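Local coordinates for protein putative N-acetylmuramoyl-L-alanine amidase (Neisseria meningitidis MC58, PDB 3CZX) that binds zinc and probably hydrolyses the amide link between N-acetylmuramoyl residues and L-amino acids in cell-wall glycopeptides, at residues Lys4-Thr9 and Tyr45-Lys50. Residues are numbered along the deposited sequence; the frame is centred on the assembly and turned at random.
Sequences KIICLT and YGLTVK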
# COMPACT_ATOMS: atom_id res chain seq x y z
N LYS A 4 -17.10 -16.47 -10.82
CA LYS A 4 -16.19 -16.93 -9.78
C LYS A 4 -16.13 -15.93 -8.61
O LYS A 4 -16.41 -14.79 -8.80
CB LYS A 4 -14.82 -17.19 -10.36
CG LYS A 4 -14.79 -18.27 -11.43
CD LYS A 4 -14.67 -19.65 -10.96
CE LYS A 4 -14.46 -20.64 -12.13
NZ LYS A 4 -13.18 -21.45 -11.97
N ILE A 5 -15.84 -16.43 -7.43
CA ILE A 5 -15.70 -15.61 -6.23
C ILE A 5 -14.31 -15.88 -5.63
O ILE A 5 -13.97 -17.03 -5.32
CB ILE A 5 -16.76 -15.94 -5.20
CG1 ILE A 5 -18.15 -15.63 -5.77
CG2 ILE A 5 -16.52 -15.20 -3.93
CD1 ILE A 5 -19.29 -15.86 -4.76
N ILE A 6 -13.54 -14.81 -5.48
CA ILE A 6 -12.22 -14.88 -4.87
C ILE A 6 -12.37 -14.29 -3.47
O ILE A 6 -12.89 -13.18 -3.34
CB ILE A 6 -11.22 -14.04 -5.66
CG1 ILE A 6 -11.08 -14.57 -7.10
CG2 ILE A 6 -9.83 -14.04 -5.01
CD1 ILE A 6 -10.96 -13.50 -8.11
N CYS A 7 -11.91 -15.00 -2.46
CA CYS A 7 -11.89 -14.51 -1.08
C CYS A 7 -10.45 -14.18 -0.72
O CYS A 7 -9.57 -15.01 -0.91
CB CYS A 7 -12.46 -15.57 -0.11
SG CYS A 7 -12.23 -15.22 1.65
N LEU A 8 -10.21 -12.95 -0.26
CA LEU A 8 -8.91 -12.56 0.22
C LEU A 8 -9.02 -11.99 1.63
O LEU A 8 -9.82 -11.05 1.84
CB LEU A 8 -8.32 -11.47 -0.69
CG LEU A 8 -8.12 -11.80 -2.17
CD1 LEU A 8 -7.55 -10.60 -2.89
CD2 LEU A 8 -7.19 -13.03 -2.43
N THR A 9 -8.22 -12.50 2.56
CA THR A 9 -8.17 -11.92 3.90
C THR A 9 -6.76 -11.69 4.35
O THR A 9 -5.83 -12.10 3.68
CB THR A 9 -8.95 -12.82 4.89
OG1 THR A 9 -8.33 -14.09 4.96
CG2 THR A 9 -10.41 -12.98 4.38
N TYR A 45 -9.47 -6.32 -13.82
CA TYR A 45 -10.19 -7.49 -14.32
C TYR A 45 -11.69 -7.53 -14.08
O TYR A 45 -12.36 -8.40 -14.63
CB TYR A 45 -9.57 -8.77 -13.75
CG TYR A 45 -8.10 -8.96 -14.12
CD1 TYR A 45 -7.74 -9.61 -15.29
CD2 TYR A 45 -7.09 -8.49 -13.27
CE1 TYR A 45 -6.41 -9.79 -15.62
CE2 TYR A 45 -5.72 -8.69 -13.59
CZ TYR A 45 -5.40 -9.33 -14.78
OH TYR A 45 -4.10 -9.59 -15.17
N GLY A 46 -12.22 -6.62 -13.28
CA GLY A 46 -13.65 -6.62 -12.94
C GLY A 46 -14.16 -7.85 -12.21
O GLY A 46 -15.37 -8.19 -12.26
N LEU A 47 -13.27 -8.53 -11.49
CA LEU A 47 -13.60 -9.77 -10.80
C LEU A 47 -14.26 -9.50 -9.44
O LEU A 47 -14.10 -8.43 -8.84
CB LEU A 47 -12.32 -10.62 -10.62
CG LEU A 47 -11.79 -11.16 -11.95
CD1 LEU A 47 -10.38 -11.78 -11.84
CD2 LEU A 47 -12.75 -12.17 -12.57
N THR A 48 -15.04 -10.49 -8.99
CA THR A 48 -15.69 -10.47 -7.69
C THR A 48 -14.70 -10.94 -6.66
O THR A 48 -14.26 -12.10 -6.68
CB THR A 48 -16.86 -11.45 -7.64
OG1 THR A 48 -17.84 -11.07 -8.60
CG2 THR A 48 -17.50 -11.44 -6.29
N VAL A 49 -14.42 -10.04 -5.73
CA VAL A 49 -13.58 -10.34 -4.57
C VAL A 49 -14.34 -10.04 -3.29
O VAL A 49 -14.91 -8.95 -3.13
CB VAL A 49 -12.29 -9.53 -4.59
CG1 VAL A 49 -11.36 -9.99 -3.46
CG2 VAL A 49 -11.60 -9.67 -5.95
N LYS A 50 -14.33 -10.99 -2.38
CA LYS A 50 -14.85 -10.77 -1.03
C LYS A 50 -13.69 -10.74 -0.06
O LYS A 50 -12.84 -11.59 -0.10
CB LYS A 50 -15.87 -11.85 -0.66
CG LYS A 50 -17.04 -11.92 -1.63
CD LYS A 50 -18.23 -12.68 -1.11
CE LYS A 50 -19.13 -13.14 -2.29
NZ LYS A 50 -20.44 -13.65 -1.77
O HOH W 1 -19.16 -13.50 -9.25
O HOH W 2 -15.54 -12.92 -10.57
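Two parallel strands, 6-10 and 49-51, pair here at one border of the mixed sheet of this Amidase_3 family domain. The connection between them runs through helix 26-45, a beta-alpha-beta crossover. Three backbone hydrogen bonds hold the pair. Ile-6 N donates to Thr-48 O at 3.1 Å, nearly straight at 169° and in the carbonyl plane. Ile-6 O accepts from Lys-50 N at 2.8 Å, almost along its C=O axis. Leu-8 N then donates to Lys-50 O at 3.0 Å. Ile-6 thus uses both its N-H and its carbonyl on the one neighbour. Before the direct bonds begin, two waters bridge Lys-4 O to Thr-48. Both donate to Lys-4 O. One accepts from Thr-48 OG1, and the other accepts from Thr-48 N at 2.9 Å.

Ile-6, Leu-8 and Val-49 lie on one face, and Leu-47, in the loop before strand 49-51, packs beside them. Ile-6 has CG1 beside its backbone N, and its CD1 meets Leu-47 CB at 4.1 Å, the two chains crossing obliquely. Val-49 CG1 is anti to the backbone N (chi1 -173°) and packs against Leu-8 CD1 at 3.9 Å. Cys-7 and Lys-50 lie on the other face, where Lys-50 meets Ile-5. The extended aliphatic chain of Lys-50 crosses Ile-5 obliquely, and its CE lies 3.7 Å from Ile-5 CD1.

Further out, Leu-41 of helix 26-45 touches Leu-47 and Val-49, while Leu-177 of helix 152-177 touches Ile-6. Strand 73-77 pairs with the other edge of strand 6-10, through backbone bonds of Cys-7 and Thr-9. Gly-46, with positive phi, turns the chain out of helix 26-45 toward strand 49-51. From that helix, Arg-42 NH2 hydrogen-bonds Val-49 O.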